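Local coordinates for uncharacterized protein (Staphylococcus aureus subsp. aureus, PDB 3H04), which is of unknown function but has an alpha/beta-hydrolase fold and probably acts as a serine hydrolase, perhaps an esterase, at residues 106-109 with 110-114; 75-78 with 79-83. All coordinates share one frame; numbering follows the deposited sequence.

Interaction 1: residues 106-109 with 110-114; sequences GAYL and SLLIA
The carbonyl oxygen of Gly-106 is gripped twice by Ser-110, whose OG lies 2.8 Å and whose N lies 2.9 Å from Gly-106 O. The two donors arrive from opposite faces of the carbonyl plane, each tilted about 30° out of it. With chi1 at -63° the serine hydroxyl folds back beside its own backbone N, and a buried OG is thereby satisfied within one helical turn. Further along, Leu-112 N bonds Tyr-108 O at 3.0 Å, and Ile-113 N reaches Leu-109 O at 3.1 Å. Tyr-108 swings its ring toward the next turn, CG opposite the backbone N (chi1 172°), where Leu-112 CD1 sits over one face in a CH-pi contact, 4.1 Å from the ring centroid and displaced toward the rim near CZ. The phenol end is anchored separately, OH bonding the carbonyl of Tyr-199. Gly-106, itself helical, closes a GxSxG pattern consistent with a nucleophile elbow, where a small residue lets the chain pack closely. Helix 105-116 belongs to the beta-alpha-beta unit of strands 98-103 and 121-125: Leu-111 packs on Val-122, Leu-109, Ser-110 and Ile-113 pack on Ile-35 of strand 30-35, and Leu-109, Leu-112 and Ile-113 meet helix 75-91.

Interaction 2: residues 75-78 with 79-83; sequences LDCI and IEDVY
Leu-75 and Ile-79 meet on the buried side of the first turns of helix 75-91, Leu-75 CG lying 4.0 Å from Ile-79 CD1. A chi1 of 178° turns the leucine branch in beside its own carbonyl carbon and slantwise across the end of the isoleucine. Ile-78 and Val-82 repeat this spacing with their CG2 methyls 4.1 Å apart; beta-branched Ile-78, Ile-79 and Val-82 suit such a face because their methyls fill it close to the backbone. Ile-79 CG2 also sits over the centre of the Tyr-83 ring, 3.7 Å above its plane. Beneath these side chains Val-82 N bonds Ile-78 O at 2.8 Å, nearly straight at 171°, and Ile-79 N bonds Leu-75 O at 3.0 Å. Asp-81 is buried too, its OD2 held in a salt bridge by Arg-68 NE.

The side of Asp-76, Cys-77 and Glu-80 is looser. Glu-80 is exposed, its extended chain leaving the helix after CG passes Asp-76 O, and its OE2 stays 6.5 Å from Asp-76 OD1. Asp-76 turns instead to Lys-198 and the hydroxyl of Tyr-199. In the first turn, Asp-76 would be favoured by the helix dipole, and Lys-198 would offset its charge facing Glu-80, so this amphipathic segment joins an apolar inner face to an acidic outer one.

Interaction 2 precedes interaction 1 along the chain, on helix 75-91 and helix 105-116 respectively, with strand 98-103 between the two helices. Their centres are about 11 Å apart and their side chains interlock: Ile-113 CD1 lies 3.6 Å from Val-82 CG1, Leu-109 CD1 packs on Ile-78 CG2, and Leu-112 CD1 meets Ile-79 CD1. Tyr-83 OH adds a probable hydrogen bond to Leu-112 O at 3.2 Å. The inner face of the 75-83 turns thus backs the helix that follows the putative nucleophile elbow, whose Ser-104 with His-248 and Asp-220 is consistent with a Ser-His-Asp triad at the C-terminal end of strand 98-103.

Interaction 1: residues 106-109 with 110-114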
ATOM      1  N   GLY A 106       0.051   1.101   1.377  1.00 14.08           N
ATOM      2  CA  GLY A 106      -0.204   0.707   0.004  1.00 15.06           C
ATOM      3  C   GLY A 106      -1.253  -0.370  -0.151  1.00 14.92           C
ATOM      4  O   GLY A 106      -1.954  -0.426  -1.188  1.00 15.52           O
ATOM      5  N   ALA A 107      -1.353  -1.257   0.855  1.00 14.25           N
ATOM      6  CA  ALA A 107      -2.375  -2.306   0.844  1.00 14.38           C
ATOM      7  C   ALA A 107      -3.744  -1.697   1.085  1.00 14.38           C
ATOM      8  O   ALA A 107      -4.734  -2.112   0.464  1.00 14.74           O
ATOM      9  CB  ALA A 107      -2.062  -3.443   1.882  1.00 14.19           C
ATOM     10  N   TYR A 108      -3.820  -0.673   1.939  1.00 14.66           N
ATOM     11  CA  TYR A 108      -5.056   0.128   2.069  1.00 14.65           C
ATOM     12  C   TYR A 108      -5.495   0.723   0.716  1.00 14.65           C
ATOM     13  O   TYR A 108      -6.646   0.507   0.281  1.00 14.48           O
ATOM     14  CB  TYR A 108      -4.827   1.259   3.084  1.00 15.20           C
ATOM     15  CG  TYR A 108      -5.924   2.298   3.195  1.00 14.61           C
ATOM     16  CD1 TYR A 108      -7.196   1.972   3.618  1.00 14.72           C
ATOM     17  CD2 TYR A 108      -5.658   3.614   2.881  1.00 17.67           C
ATOM     18  CE1 TYR A 108      -8.175   2.948   3.774  1.00 16.65           C
ATOM     19  CE2 TYR A 108      -6.588   4.576   3.056  1.00 18.01           C
ATOM     20  CZ  TYR A 108      -7.870   4.240   3.468  1.00 17.31           C
ATOM     21  OH  TYR A 108      -8.797   5.232   3.627  1.00 16.33           O
ATOM     22  N   LEU A 109      -4.576   1.395   0.026  1.00 14.96           N
ATOM     23  CA  LEU A 109      -4.876   1.921  -1.312  1.00 14.96           C
ATOM     24  C   LEU A 109      -5.272   0.820  -2.314  1.00 15.25           C
ATOM     25  O   LEU A 109      -6.167   1.019  -3.144  1.00 16.49           O
ATOM     26  CB  LEU A 109      -3.737   2.756  -1.850  1.00 13.59           C
ATOM     27  CG  LEU A 109      -3.437   3.997  -0.973  1.00 15.25           C
ATOM     28  CD1 LEU A 109      -2.082   4.662  -1.309  1.00 13.12           C
ATOM     29  CD2 LEU A 109      -4.561   5.013  -0.942  1.00 13.59           C
ATOM     30  N   SER A 110      -4.610  -0.330  -2.225  1.00 14.01           N
ATOM     31  CA  SER A 110      -4.908  -1.479  -3.086  1.00 14.07           C
ATOM     32  C   SER A 110      -6.316  -2.038  -2.838  1.00 13.67           C
ATOM     33  O   SER A 110      -7.008  -2.435  -3.775  1.00 14.91           O
ATOM     34  CB  SER A 110      -3.900  -2.594  -2.896  1.00 12.86           C
ATOM     35  OG  SER A 110      -2.618  -2.179  -3.261  1.00 15.67           O
ATOM     36  N   LEU A 111      -6.762  -2.003  -1.591  1.00 14.82           N
ATOM     37  CA  LEU A 111      -8.109  -2.441  -1.261  1.00 13.48           C
ATOM     38  C   LEU A 111      -9.157  -1.445  -1.715  1.00 14.67           C
ATOM     39  O   LEU A 111     -10.250  -1.884  -2.108  1.00 13.63           O
ATOM     40  CB  LEU A 111      -8.248  -2.727   0.222  1.00 13.34           C
ATOM     41  CG  LEU A 111      -7.539  -4.009   0.719  1.00 14.29           C
ATOM     42  CD1 LEU A 111      -7.210  -3.820   2.223  1.00 14.05           C
ATOM     43  CD2 LEU A 111      -8.396  -5.259   0.470  1.00 15.26           C
ATOM     44  N   LEU A 112      -8.866  -0.128  -1.638  1.00 14.30           N
ATOM     45  CA  LEU A 112      -9.810   0.889  -2.185  1.00 15.72           C
ATOM     46  C   LEU A 112     -10.037   0.680  -3.698  1.00 16.09           C
ATOM     47  O   LEU A 112     -11.206   0.738  -4.234  1.00 16.13           O
ATOM     48  CB  LEU A 112      -9.334   2.317  -1.895  1.00 14.75           C
ATOM     49  CG  LEU A 112      -9.278   2.739  -0.403  1.00 17.84           C
ATOM     50  CD1 LEU A 112      -8.817   4.210  -0.203  1.00 16.24           C
ATOM     51  CD2 LEU A 112     -10.674   2.508   0.258  1.00 17.54           C
ATOM     52  N   ILE A 113      -8.939   0.442  -4.404  1.00 15.79           N
ATOM     53  CA  ILE A 113      -9.018   0.130  -5.831  1.00 15.84           C
ATOM     54  C   ILE A 113      -9.926  -1.113  -6.031  1.00 16.32           C
ATOM     55  O   ILE A 113     -10.856  -1.084  -6.840  1.00 16.79           O
ATOM     56  CB  ILE A 113      -7.662  -0.161  -6.468  1.00 16.00           C
ATOM     57  CG1 ILE A 113      -6.793   1.117  -6.634  1.00 16.11           C
ATOM     58  CG2 ILE A 113      -7.920  -0.782  -7.874  1.00 15.05           C
ATOM     59  CD1 ILE A 113      -5.298   0.848  -6.972  1.00 16.37           C
ATOM     60  N   ALA A 114      -9.685  -2.172  -5.262  1.00 16.95           N
ATOM     61  CA  ALA A 114     -10.515  -3.373  -5.319  1.00 17.58           C
ATOM     62  C   ALA A 114     -12.013  -3.124  -5.088  1.00 17.93           C
ATOM     63  O   ALA A 114     -12.829  -3.832  -5.652  1.00 17.26           O
ATOM     64  CB  ALA A 114      -9.978  -4.495  -4.344  1.00 17.55           C
TER

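Interaction 2: residues 75-78 with 79-83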
ATOM      1  N   LEU A  75      -5.260  13.125   1.627  1.00 16.61           N
ATOM      2  CA  LEU A  75      -5.628  11.776   1.219  1.00 15.74           C
ATOM      3  C   LEU A  75      -6.603  11.773   0.018  1.00 15.59           C
ATOM      4  O   LEU A  75      -6.593  10.835  -0.768  1.00 16.53           O
ATOM      5  CB  LEU A  75      -6.246  10.990   2.381  1.00 15.73           C
ATOM      6  CG  LEU A  75      -6.740   9.565   2.123  1.00 15.69           C
ATOM      7  CD1 LEU A  75      -5.600   8.624   1.654  1.00 17.14           C
ATOM      8  CD2 LEU A  75      -7.383   8.954   3.359  1.00 16.67           C
ATOM      9  N   ASP A  76      -7.423  12.821  -0.149  1.00 16.67           N
ATOM     10  CA  ASP A  76      -8.301  12.882  -1.315  1.00 16.99           C
ATOM     11  C   ASP A  76      -7.456  12.955  -2.585  1.00 17.35           C
ATOM     12  O   ASP A  76      -7.772  12.309  -3.578  1.00 17.38           O
ATOM     13  CB  ASP A  76      -9.280  14.076  -1.290  1.00 17.79           C
ATOM     14  CG  ASP A  76     -10.458  13.869  -0.335  1.00 19.76           C
ATOM     15  OD1 ASP A  76     -10.954  12.734  -0.156  1.00 21.37           O
ATOM     16  OD2 ASP A  76     -10.882  14.884   0.246  1.00 27.74           O
ATOM     17  N   CYS A  77      -6.397  13.753  -2.540  1.00 17.61           N
ATOM     18  CA  CYS A  77      -5.436  13.809  -3.629  1.00 18.72           C
ATOM     19  C   CYS A  77      -4.698  12.465  -3.877  1.00 17.88           C
ATOM     20  O   CYS A  77      -4.512  12.098  -5.027  1.00 16.58           O
ATOM     21  CB  CYS A  77      -4.472  14.928  -3.371  1.00 19.38           C
ATOM     22  SG  CYS A  77      -3.296  15.244  -4.704  1.00 25.06           S
ATOM     23  N   ILE A  78      -4.268  11.770  -2.803  1.00 17.15           N
ATOM     24  CA  ILE A  78      -3.643  10.476  -2.921  1.00 16.48           C
ATOM     25  C   ILE A  78      -4.550   9.489  -3.694  1.00 16.96           C
ATOM     26  O   ILE A  78      -4.123   8.837  -4.651  1.00 15.89           O
ATOM     27  CB  ILE A  78      -3.254   9.912  -1.529  1.00 17.50           C
ATOM     28  CG1 ILE A  78      -2.114  10.774  -0.920  1.00 16.09           C
ATOM     29  CG2 ILE A  78      -2.903   8.335  -1.644  1.00 16.07           C
ATOM     30  CD1 ILE A  78      -1.571  10.250   0.418  1.00 18.22           C
ATOM     31  N   ILE A  79      -5.809   9.416  -3.282  1.00 17.07           N
ATOM     32  CA  ILE A  79      -6.767   8.516  -3.891  1.00 17.18           C
ATOM     33  C   ILE A  79      -6.974   8.895  -5.350  1.00 17.03           C
ATOM     34  O   ILE A  79      -7.024   8.023  -6.232  1.00 16.68           O
ATOM     35  CB  ILE A  79      -8.076   8.501  -3.113  1.00 16.72           C
ATOM     36  CG1 ILE A  79      -7.794   7.878  -1.716  1.00 17.98           C
ATOM     37  CG2 ILE A  79      -9.180   7.723  -3.876  1.00 19.36           C
ATOM     38  CD1 ILE A  79      -8.971   7.974  -0.754  1.00 17.02           C
ATOM     39  N   GLU A  80      -7.024  10.191  -5.621  1.00 17.74           N
ATOM     40  CA  GLU A  80      -7.153  10.640  -7.015  1.00 18.08           C
ATOM     41  C   GLU A  80      -5.930  10.236  -7.854  1.00 17.45           C
ATOM     42  O   GLU A  80      -6.076   9.793  -8.974  1.00 14.12           O
ATOM     43  CB  GLU A  80      -7.398  12.163  -7.107  1.00 20.64           C
ATOM     44  CG  GLU A  80      -8.825  12.534  -6.821  1.00 26.40           C
ATOM     45  CD  GLU A  80      -9.097  14.039  -6.798  1.00 34.61           C
ATOM     46  OE1 GLU A  80      -8.202  14.847  -7.204  1.00 35.75           O
ATOM     47  OE2 GLU A  80     -10.237  14.390  -6.370  1.00 36.53           O
ATOM     48  N   ASP A  81      -4.723  10.394  -7.304  1.00 17.14           N
ATOM     49  CA  ASP A  81      -3.493   9.997  -8.022  1.00 16.96           C
ATOM     50  C   ASP A  81      -3.451   8.491  -8.266  1.00 15.96           C
ATOM     51  O   ASP A  81      -3.076   8.019  -9.329  1.00 16.08           O
ATOM     52  CB  ASP A  81      -2.224  10.413  -7.207  1.00 16.45           C
ATOM     53  CG  ASP A  81      -1.906  11.926  -7.270  1.00 20.53           C
ATOM     54  OD1 ASP A  81      -2.608  12.693  -7.988  1.00 18.62           O
ATOM     55  OD2 ASP A  81      -0.912  12.347  -6.591  1.00 20.23           O
ATOM     56  N   VAL A  82      -3.733   7.719  -7.220  1.00 16.69           N
ATOM     57  CA  VAL A  82      -3.732   6.269  -7.302  1.00 16.00           C
ATOM     58  C   VAL A  82      -4.714   5.763  -8.402  1.00 16.14           C
ATOM     59  O   VAL A  82      -4.366   4.936  -9.242  1.00 15.81           O
ATOM     60  CB  VAL A  82      -4.063   5.667  -5.893  1.00 16.33           C
ATOM     61  CG1 VAL A  82      -4.438   4.191  -6.015  1.00 16.78           C
ATOM     62  CG2 VAL A  82      -2.851   5.902  -4.921  1.00 15.75           C
ATOM     63  N   TYR A  83      -5.935   6.279  -8.406  1.00 16.66           N
ATOM     64  CA  TYR A  83      -6.932   5.858  -9.391  1.00 16.65           C
ATOM     65  C   TYR A  83      -6.585   6.361 -10.809  1.00 17.54           C
ATOM     66  O   TYR A  83      -6.859   5.679 -11.777  1.00 17.45           O
ATOM     67  CB  TYR A  83      -8.326   6.332  -8.971  1.00 17.30           C
ATOM     68  CG  TYR A  83      -8.971   5.661  -7.755  1.00 20.11           C
ATOM     69  CD1 TYR A  83      -8.246   4.878  -6.858  1.00 19.88           C
ATOM     70  CD2 TYR A  83     -10.330   5.866  -7.488  1.00 19.30           C
ATOM     71  CE1 TYR A  83      -8.887   4.272  -5.752  1.00 24.13           C
ATOM     72  CE2 TYR A  83     -10.948   5.322  -6.399  1.00 20.87           C
ATOM     73  CZ  TYR A  83     -10.243   4.502  -5.548  1.00 22.34           C
ATOM     74  OH  TYR A  83     -10.866   3.959  -4.475  1.00 18.98           O
TER